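Local coordinates for protein threonine phosphate decarboxylase-like enzyme (Sulfurospirillum multivorans, PDB 6OUX) that decarboxylates L-serine O-phosphate to ethanolamine O-phosphate, using pyridoxal phosphate, for norcobamide biosynthesis, at residues G25-S30 against G351-T356; I128-S133 against N178-N183; R355-K360 against C367-G372. One frame throughout, in Å; residues are numbered along the deposited sequence.

How the contacts relate
The three contacts converge on the residues that bind O-phospho-L-serine: contact 1 holds Arg355, contact 2 Asn181, and contact 3 both Arg355 and Arg369. Contacts 1 and 3 share Arg355 and Thr356 on strand 352-356 of the small C-terminal sheet, and their centres lie about 8 Å apart. Contact 2 comes from loops of the larger, seven-stranded sheet, its centre about 11 Å from that of contact 3 and about 17 Å from that of contact 1. Two polar links probably join contacts 2 and 3: Lys360 NZ lies 2.7 Å from Phe131 O, and Arg369 NH1 lies 3.2 Å from Asn181 O. The ring of Phe131 ties contact 2 to both others, its CZ 3.8 Å from Gly25 O and its CE1 3.4 Å from Arg369 NH1.

Contact 1. Residues G25-S30 against G351-T356; sequences GSHSPS and GIYVRT
Arg355 reaches from its strand into the loop of 25-30 and takes hold of one carbonyl oxygen with two nitrogens. CG stands anti to the backbone N (chi1 -179°) and the chain bends at chi2, which carries the guanidinium up to Gly25. NH2 donates to Gly25 O at 2.9 Å and NE to the same Gly25 O at 3.0 Å, a side-on grip on a single acceptor that lies near the guanidinium plane. Ser28 places its CB over one face of that group, 3.5 Å from Arg355 NH2, while Ser26 O comes to 3.1 Å from Arg355 CD. The third nitrogen, NH1, turns back on its own strand and donates to Thr356 O at 2.7 Å, so the group is fixed in rotation. At the other end Tyr353 OH donates to Pro29 O at 2.7 Å, on a carbonyl lone pair, just past the cis peptide that precedes Pro29. Beside these grips a water bridges the backbones, donating to Ser28 O and Val354 O and accepting from Thr356 N. The contact is looser around the partly exposed Ser26 and His27: His27 meets Tyr353 only obliquely, its CD2 3.9 Å from Tyr353 CE2, and its NE2 is bonded to Asp46, while Ser26 points its CB away from 351-356 and packs its side chain on Arg369. Here an N-terminal loop packs against strand 352-356, an inner strand of the small C-terminal sheet of a PLP-dependent aminotransferase-family enzyme, holding an O-phospho-L-serine-binding arginine in place.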
loop_
_atom_site.group_PDB
_atom_site.type_symbol
_atom_site.label_atom_id
_atom_site.label_comp_id
_atom_site.label_asym_id
_atom_site.label_seq_id
_atom_site.Cartn_x
_atom_site.Cartn_y
_atom_site.Cartn_z
ATOM N N GLY A 25 -10.281 10.895 -9.121
ATOM C CA GLY A 25 -10.612 10.598 -7.736
ATOM C C GLY A 25 -11.553 11.648 -7.130
ATOM O O GLY A 25 -12.050 12.551 -7.805
ATOM N N SER A 26 -11.672 11.564 -5.817
ATOM C CA SER A 26 -12.660 12.292 -5.041
ATOM C C SER A 26 -12.446 13.814 -5.030
ATOM O O SER A 26 -13.421 14.570 -5.047
ATOM C CB SER A 26 -12.634 11.743 -3.588
ATOM O OG SER A 26 -13.332 10.510 -3.535
ATOM N N HIS A 27 -11.197 14.260 -4.953
ATOM C CA HIS A 27 -10.900 15.717 -5.042
ATOM C C HIS A 27 -10.320 16.093 -6.403
ATOM O O HIS A 27 -9.108 15.946 -6.626
ATOM C CB HIS A 27 -9.894 16.153 -3.994
ATOM C CG HIS A 27 -10.316 15.857 -2.599
ATOM N ND1 HIS A 27 -10.021 14.669 -1.977
ATOM C CD2 HIS A 27 -10.985 16.604 -1.689
ATOM C CE1 HIS A 27 -10.486 14.700 -0.739
ATOM N NE2 HIS A 27 -11.083 15.857 -0.543
ATOM N N SER A 28 -11.176 16.596 -7.274
ATOM C CA SER A 28 -10.752 17.152 -8.552
ATOM C C SER A 28 -11.306 18.567 -8.717
ATOM O O SER A 28 -12.537 18.774 -8.854
ATOM C CB SER A 28 -11.243 16.291 -9.702
ATOM O OG SER A 28 -10.642 16.697 -10.948
ATOM N N PRO A 29 -10.434 19.556 -8.664
ATOM C CA PRO A 29 -8.969 19.460 -8.433
ATOM C C PRO A 29 -8.542 19.014 -7.020
ATOM O O PRO A 29 -9.365 19.012 -6.067
ATOM C CB PRO A 29 -8.480 20.869 -8.719
ATOM C CG PRO A 29 -9.694 21.757 -8.507
ATOM C CD PRO A 29 -10.870 20.932 -8.942
ATOM N N SER A 30 -7.261 18.677 -6.886
ATOM C CA SER A 30 -6.740 18.146 -5.647
ATOM C C SER A 30 -6.749 19.224 -4.635
ATOM O O SER A 30 -6.625 20.377 -4.988
ATOM C CB SER A 30 -5.293 17.650 -5.817
ATOM O OG SER A 30 -4.358 18.710 -5.633
ATOM N N GLY A 351 -17.004 27.897 2.404
ATOM C CA GLY A 351 -15.981 26.891 2.608
ATOM C C GLY A 351 -16.390 25.402 2.445
ATOM O O GLY A 351 -15.790 24.510 3.051
ATOM N N ILE A 352 -17.379 25.142 1.618
ATOM C CA ILE A 352 -17.875 23.774 1.419
ATOM C C ILE A 352 -17.374 23.260 0.093
ATOM O O ILE A 352 -17.685 23.899 -0.928
ATOM C CB ILE A 352 -19.402 23.763 1.445
ATOM C CG1 ILE A 352 -19.891 24.165 2.875
ATOM C CG2 ILE A 352 -19.929 22.381 1.092
ATOM C CD1 ILE A 352 -21.387 24.354 3.030
ATOM N N TYR A 353 -16.654 22.110 0.101
ATOM C CA TYR A 353 -16.207 21.420 -1.156
ATOM C C TYR A 353 -17.081 20.211 -1.517
ATOM O O TYR A 353 -17.270 19.324 -0.679
ATOM C CB TYR A 353 -14.787 20.917 -1.004
ATOM C CG TYR A 353 -14.018 20.703 -2.269
ATOM C CD1 TYR A 353 -14.489 21.139 -3.518
ATOM C CD2 TYR A 353 -12.789 20.104 -2.217
ATOM C CE1 TYR A 353 -13.752 20.929 -4.681
ATOM C CE2 TYR A 353 -12.058 19.913 -3.378
ATOM C CZ TYR A 353 -12.541 20.344 -4.598
ATOM O OH TYR A 353 -11.801 20.151 -5.755
ATOM N N VAL A 354 -17.643 20.214 -2.725
ATOM C CA VAL A 354 -18.420 19.074 -3.238
ATOM C C VAL A 354 -17.851 18.698 -4.613
ATOM O O VAL A 354 -17.019 19.431 -5.161
ATOM C CB VAL A 354 -19.948 19.329 -3.288
ATOM C CG1 VAL A 354 -20.457 19.791 -1.952
ATOM C CG2 VAL A 354 -20.375 20.317 -4.389
ATOM N N ARG A 355 -18.236 17.531 -5.126
ATOM C CA ARG A 355 -17.573 16.907 -6.281
ATOM C C ARG A 355 -18.466 17.108 -7.505
ATOM O O ARG A 355 -19.671 16.745 -7.521
ATOM C CB ARG A 355 -17.253 15.397 -5.951
ATOM C CG ARG A 355 -16.534 14.517 -7.001
ATOM C CD ARG A 355 -15.272 15.219 -7.423
ATOM N NE ARG A 355 -14.316 14.446 -8.207
ATOM C CZ ARG A 355 -14.409 14.185 -9.516
ATOM N NH1 ARG A 355 -15.504 14.503 -10.209
ATOM N NH2 ARG A 355 -13.404 13.543 -10.115
ATOM N N THR A 356 -17.912 17.722 -8.533
ATOM C CA THR A 356 -18.625 17.752 -9.818
ATOM C C THR A 356 -18.853 16.357 -10.432
ATOM O O THR A 356 -18.005 15.437 -10.308
ATOM C CB THR A 356 -17.906 18.614 -10.865
ATOM O OG1 THR A 356 -18.758 18.750 -11.993
ATOM C CG2 THR A 356 -16.586 18.022 -11.330
HETATM O O HOH W 1 -15.549 19.116 -7.657
#

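Contact 2. Residues I128-S133 against N178-N183; sequences IPTFSS and NPNNPN
The ring of Phe131 has Pro182 CB at its edge, 4.2 Å from Phe131 CD1, and Asn181 O approaches it obliquely, 4.0 Å from Phe131 CG. Lys360 NZ lies over one face and the Arg369 guanidinium over the opposite face, both in cation-pi contact. The other flat groups are amides. Asn180 has CG anti to its backbone N (chi1 -156°), which swings ND2 across to Pro129 O at 3.2 Å; the bond is nearly straight (161°), runs almost along the C=O axis and lies in the amide plane. The same ND2 donates to Asn183 OD1, out of that plane, so two acceptors share ND2 and help to set the amide's rotation. Asn181 takes the crowded position, CG between the backbone N and the carbonyl carbon (chi1 47°), and its OD1 accepts a weak hydrogen bond from Phe131 N at 3.0 Å. This helps to place the O-phospho-L-serine-binding residue against the backbone of 128-133. The contact joins the loops that leave the neighbouring parallel strands 123-128 and 173-177 of the seven-stranded sheet; the first leads to strand 143-148, the second to helix 189-198, and the hairpin of strands 352-356 and 367-371 faces them through Met357, Lys360 and Arg369.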
loop_
_atom_site.group_PDB
_atom_site.type_symbol
_atom_site.label_atom_id
_atom_site.label_comp_id
_atom_site.label_asym_id
_atom_site.label_seq_id
_atom_site.Cartn_x
_atom_site.Cartn_y
_atom_site.Cartn_z
ATOM N N ILE A 128 -22.556 1.965 -16.852
ATOM C CA ILE A 128 -22.290 3.381 -16.985
ATOM C C ILE A 128 -23.565 4.138 -16.558
ATOM O O ILE A 128 -24.677 3.783 -16.969
ATOM C CB ILE A 128 -21.903 3.655 -18.468
ATOM C CG1 ILE A 128 -21.596 5.100 -18.727
ATOM C CG2 ILE A 128 -23.060 3.317 -19.395
ATOM C CD1 ILE A 128 -21.249 5.365 -20.183
ATOM N N PRO A 129 -23.430 5.200 -15.725
ATOM C CA PRO A 129 -22.250 5.742 -15.163
ATOM C C PRO A 129 -21.706 5.031 -13.965
ATOM O O PRO A 129 -22.454 4.446 -13.221
ATOM C CB PRO A 129 -22.680 7.132 -14.737
ATOM C CG PRO A 129 -24.089 7.032 -14.505
ATOM C CD PRO A 129 -24.580 6.067 -15.499
ATOM N N THR A 130 -20.392 5.113 -13.794
ATOM C CA THR A 130 -19.749 4.623 -12.585
ATOM C C THR A 130 -18.647 5.611 -12.280
ATOM O O THR A 130 -18.124 6.275 -13.195
ATOM C CB THR A 130 -19.101 3.196 -12.771
ATOM O OG1 THR A 130 -19.842 2.360 -13.662
ATOM C CG2 THR A 130 -19.141 2.552 -11.567
ATOM N N PHE A 131 -18.320 5.760 -11.018
ATOM C CA PHE A 131 -17.335 6.745 -10.603
ATOM C C PHE A 131 -15.905 6.380 -11.014
ATOM O O PHE A 131 -15.185 7.226 -11.518
ATOM C CB PHE A 131 -17.358 6.965 -9.099
ATOM C CG PHE A 131 -16.610 8.189 -8.662
ATOM C CD1 PHE A 131 -17.244 9.406 -8.631
ATOM C CD2 PHE A 131 -15.279 8.135 -8.324
ATOM C CE1 PHE A 131 -16.569 10.591 -8.234
ATOM C CE2 PHE A 131 -14.598 9.287 -7.897
ATOM C CZ PHE A 131 -15.255 10.518 -7.856
ATOM N N SER A 132 -15.499 5.148 -10.758
ATOM C CA SER A 132 -14.176 4.661 -11.165
ATOM C C SER A 132 -14.134 4.175 -12.602
ATOM O O SER A 132 -15.069 3.567 -13.072
ATOM C CB SER A 132 -13.777 3.500 -10.289
ATOM O OG SER A 132 -13.905 3.862 -8.954
ATOM N N SER A 133 -13.072 4.499 -13.327
ATOM C CA SER A 133 -12.882 3.963 -14.662
ATOM C C SER A 133 -12.161 2.661 -14.441
ATOM O O SER A 133 -11.245 2.569 -13.612
ATOM C CB SER A 133 -12.037 4.870 -15.575
ATOM O OG SER A 133 -12.864 5.372 -16.605
ATOM N N ASN A 178 -22.570 -2.261 -5.824
ATOM C CA ASN A 178 -23.889 -2.318 -5.193
ATOM C C ASN A 178 -23.744 -2.052 -3.685
ATOM O O ASN A 178 -23.179 -2.870 -2.979
ATOM C CB ASN A 178 -24.556 -3.654 -5.453
ATOM C CG ASN A 178 -26.009 -3.634 -5.125
ATOM O OD1 ASN A 178 -26.722 -2.679 -5.480
ATOM N ND2 ASN A 178 -26.463 -4.639 -4.410
ATOM N N PRO A 179 -24.183 -0.880 -3.191
ATOM C CA PRO A 179 -24.750 0.254 -3.937
ATOM C C PRO A 179 -23.817 0.884 -4.952
ATOM O O PRO A 179 -22.616 0.928 -4.753
ATOM C CB PRO A 179 -25.110 1.299 -2.805
ATOM C CG PRO A 179 -25.163 0.499 -1.514
ATOM C CD PRO A 179 -24.100 -0.583 -1.743
ATOM N N ASN A 180 -24.356 1.447 -6.026
ATOM C CA ASN A 180 -23.506 2.147 -7.072
ATOM C C ASN A 180 -22.980 3.566 -6.590
ATOM O O ASN A 180 -23.596 4.194 -5.789
ATOM C CB ASN A 180 -24.281 2.292 -8.380
ATOM C CG ASN A 180 -23.391 2.438 -9.620
ATOM O OD1 ASN A 180 -22.288 1.911 -9.684
ATOM N ND2 ASN A 180 -23.861 3.242 -10.602
ATOM N N ASN A 181 -21.900 4.066 -7.185
ATOM C CA ASN A 181 -20.901 5.042 -6.623
ATOM C C ASN A 181 -20.707 6.527 -7.012
ATOM O O ASN A 181 -19.687 7.216 -6.364
ATOM C CB ASN A 181 -19.677 4.495 -7.119
ATOM C CG ASN A 181 -19.878 4.186 -8.579
ATOM O OD1 ASN A 181 -20.643 4.937 -9.276
ATOM N ND2 ASN A 181 -19.441 2.988 -8.991
ATOM N N PRO A 182 -21.498 7.011 -8.092
ATOM C CA PRO A 182 -21.902 8.270 -7.628
ATOM C C PRO A 182 -23.432 8.412 -7.393
ATOM O O PRO A 182 -23.788 9.293 -6.653
ATOM C CB PRO A 182 -21.421 9.209 -8.761
ATOM C CG PRO A 182 -21.859 8.435 -9.996
ATOM C CD PRO A 182 -21.699 6.972 -9.566
ATOM N N ASN A 183 -24.321 7.597 -7.939
ATOM C CA ASN A 183 -25.743 7.821 -7.639
ATOM C C ASN A 183 -26.289 7.163 -6.353
ATOM O O ASN A 183 -27.174 7.692 -5.721
ATOM C CB ASN A 183 -26.613 7.493 -8.809
ATOM C CG ASN A 183 -26.486 6.041 -9.198
ATOM O OD1 ASN A 183 -25.409 5.604 -9.647
ATOM N ND2 ASN A 183 -27.523 5.291 -8.959
#

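Contact 3. Residues R355-K360 against C367-G372; sequences RTMADK and CIRIAG
A beta hairpin of the small C-terminal sheet carries two O-phospho-L-serine-binding arginines, set across from each other on antiparallel strands 352-356 and 367-371. Arg355 and Arg369 form a hydrogen-bonded pair: Arg369 N donates to Arg355 O at 2.8 Å, and Arg355 N to Arg369 O at 3.2 Å. Both side chains therefore leave the same face of the sheet. Next to them Thr356 and Ile368 make a non-hydrogen-bonded pair on the other face, against helix 339-350. Beyond it Met357 N reaches Cys367 O at 2.9 Å, but from well above the carbonyl plane, as the strand gives way to a type I turn from Met357 to Lys360. Met357 packs along strand 367-371: CB meets Cys367 CB at 3.7 Å, and bends at chi2 and chi3 bring CE over to Arg369 CB at 3.8 Å. Thr356 OG1, anti to its backbone N (chi1 -171°), accepts from Ala358 N in an ST turn that shapes the start of the bend. The turn brings Asp359 into an end-on salt bridge with Arg355: NH1 to OD1 at 2.8 Å and NH2 to OD2 at 3.0 Å, each oxygen using its syn lone pair. Arg369, extended until it bends at chi3, gives NH2 to Cys48 O and NH1 to Asn181 O. The two guanidinium groups stay apart, Arg355 NE 5.8 Å from Arg369 NH2. With one carboxylate near Arg355, Arg369 and Lys360, the site probably stays net positive, consistent with binding an anionic phosphorylated substrate.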
loop_
_atom_site.group_PDB
_atom_site.type_symbol
_atom_site.label_atom_id
_atom_site.label_comp_id
_atom_site.label_asym_id
_atom_site.label_seq_id
_atom_site.Cartn_x
_atom_site.Cartn_y
_atom_site.Cartn_z
ATOM N N ARG A 355 -18.236 17.531 -5.126
ATOM C CA ARG A 355 -17.573 16.907 -6.281
ATOM C C ARG A 355 -18.466 17.108 -7.505
ATOM O O ARG A 355 -19.671 16.745 -7.521
ATOM C CB ARG A 355 -17.253 15.397 -5.951
ATOM C CG ARG A 355 -16.534 14.517 -7.001
ATOM C CD ARG A 355 -15.272 15.219 -7.423
ATOM N NE ARG A 355 -14.316 14.446 -8.207
ATOM C CZ ARG A 355 -14.409 14.185 -9.516
ATOM N NH1 ARG A 355 -15.504 14.503 -10.209
ATOM N NH2 ARG A 355 -13.404 13.543 -10.115
ATOM N N THR A 356 -17.912 17.722 -8.533
ATOM C CA THR A 356 -18.625 17.752 -9.818
ATOM C C THR A 356 -18.853 16.357 -10.432
ATOM O O THR A 356 -18.005 15.437 -10.308
ATOM C CB THR A 356 -17.906 18.614 -10.865
ATOM O OG1 THR A 356 -18.758 18.750 -11.993
ATOM C CG2 THR A 356 -16.586 18.022 -11.330
ATOM N N MET A 357 -19.964 16.231 -11.170
ATOM C CA MET A 357 -20.159 15.034 -12.039
ATOM C C MET A 357 -19.854 15.251 -13.512
ATOM O O MET A 357 -19.886 14.284 -14.304
ATOM C CB MET A 357 -21.554 14.482 -11.883
ATOM C CG MET A 357 -21.718 13.983 -10.455
ATOM S SD MET A 357 -21.146 12.364 -9.921
ATOM C CE MET A 357 -19.546 12.611 -9.304
ATOM N N ALA A 358 -19.355 16.451 -13.842
ATOM C CA ALA A 358 -19.051 16.834 -15.241
ATOM C C ALA A 358 -18.075 15.879 -15.931
ATOM O O ALA A 358 -18.162 15.659 -17.118
ATOM C CB ALA A 358 -18.492 18.266 -15.277
ATOM N N ASP A 359 -17.166 15.273 -15.191
ATOM C CA ASP A 359 -16.185 14.381 -15.807
ATOM C C ASP A 359 -16.569 12.893 -15.791
ATOM O O ASP A 359 -15.717 12.038 -15.998
ATOM C CB ASP A 359 -14.842 14.546 -15.100
ATOM C CG ASP A 359 -14.888 14.174 -13.595
ATOM O OD1 ASP A 359 -15.990 14.093 -12.987
ATOM O OD2 ASP A 359 -13.801 13.979 -13.023
ATOM N N LYS A 360 -17.802 12.576 -15.450
ATOM C CA LYS A 360 -18.210 11.180 -15.313
ATOM C C LYS A 360 -19.126 10.893 -16.419
ATOM O O LYS A 360 -20.205 11.463 -16.456
ATOM C CB LYS A 360 -18.883 10.936 -13.964
ATOM C CG LYS A 360 -17.937 11.113 -12.779
ATOM C CD LYS A 360 -16.623 10.337 -12.958
ATOM C CE LYS A 360 -15.679 10.648 -11.796
ATOM N NZ LYS A 360 -14.459 9.804 -11.935
ATOM N N CYS A 367 -24.540 17.906 -12.497
ATOM C CA CYS A 367 -24.763 17.223 -11.219
ATOM C C CYS A 367 -23.585 17.422 -10.316
ATOM O O CYS A 367 -22.425 17.668 -10.773
ATOM C CB CYS A 367 -25.035 15.708 -11.413
ATOM S SG CYS A 367 -26.626 15.369 -12.203
ATOM N N ILE A 368 -23.882 17.308 -9.014
ATOM C CA ILE A 368 -22.860 17.264 -7.995
ATOM C C ILE A 368 -23.098 16.044 -7.087
ATOM O O ILE A 368 -24.244 15.666 -6.828
ATOM C CB ILE A 368 -22.812 18.539 -7.145
ATOM C CG1 ILE A 368 -24.169 18.906 -6.521
ATOM C CG2 ILE A 368 -22.325 19.699 -7.977
ATOM C CD1 ILE A 368 -24.037 20.032 -5.503
ATOM N N ARG A 369 -22.019 15.481 -6.594
ATOM C CA ARG A 369 -22.077 14.400 -5.592
ATOM C C ARG A 369 -21.654 14.953 -4.260
ATOM O O ARG A 369 -20.544 15.492 -4.139
ATOM C CB ARG A 369 -21.153 13.249 -5.942
ATOM C CG ARG A 369 -21.476 11.968 -5.136
ATOM C CD ARG A 369 -20.345 10.992 -5.213
ATOM N NE ARG A 369 -19.109 11.489 -4.633
ATOM C CZ ARG A 369 -17.959 10.814 -4.663
ATOM N NH1 ARG A 369 -17.918 9.634 -5.228
ATOM N NH2 ARG A 369 -16.868 11.297 -4.115
ATOM N N ILE A 370 -22.522 14.798 -3.243
ATOM C CA ILE A 370 -22.207 15.326 -1.896
ATOM C C ILE A 370 -22.131 14.183 -0.876
ATOM O O ILE A 370 -23.064 13.453 -0.717
ATOM C CB ILE A 370 -23.293 16.327 -1.385
ATOM C CG1 ILE A 370 -23.618 17.352 -2.481
ATOM C CG2 ILE A 370 -22.824 16.978 -0.074
ATOM C CD1 ILE A 370 -24.716 18.335 -2.128
ATOM N N ALA A 371 -21.004 14.064 -0.197
ATOM C CA ALA A 371 -20.853 13.041 0.832
ATOM C C ALA A 371 -21.605 13.475 2.085
ATOM O O ALA A 371 -21.567 14.666 2.446
ATOM C CB ALA A 371 -19.385 12.875 1.171
ATOM N N GLY A 372 -22.252 12.556 2.767
ATOM C CA GLY A 372 -23.036 12.884 3.947
ATOM C C GLY A 372 -22.060 13.074 5.073
ATOM O O GLY A 372 -21.097 12.291 5.187
#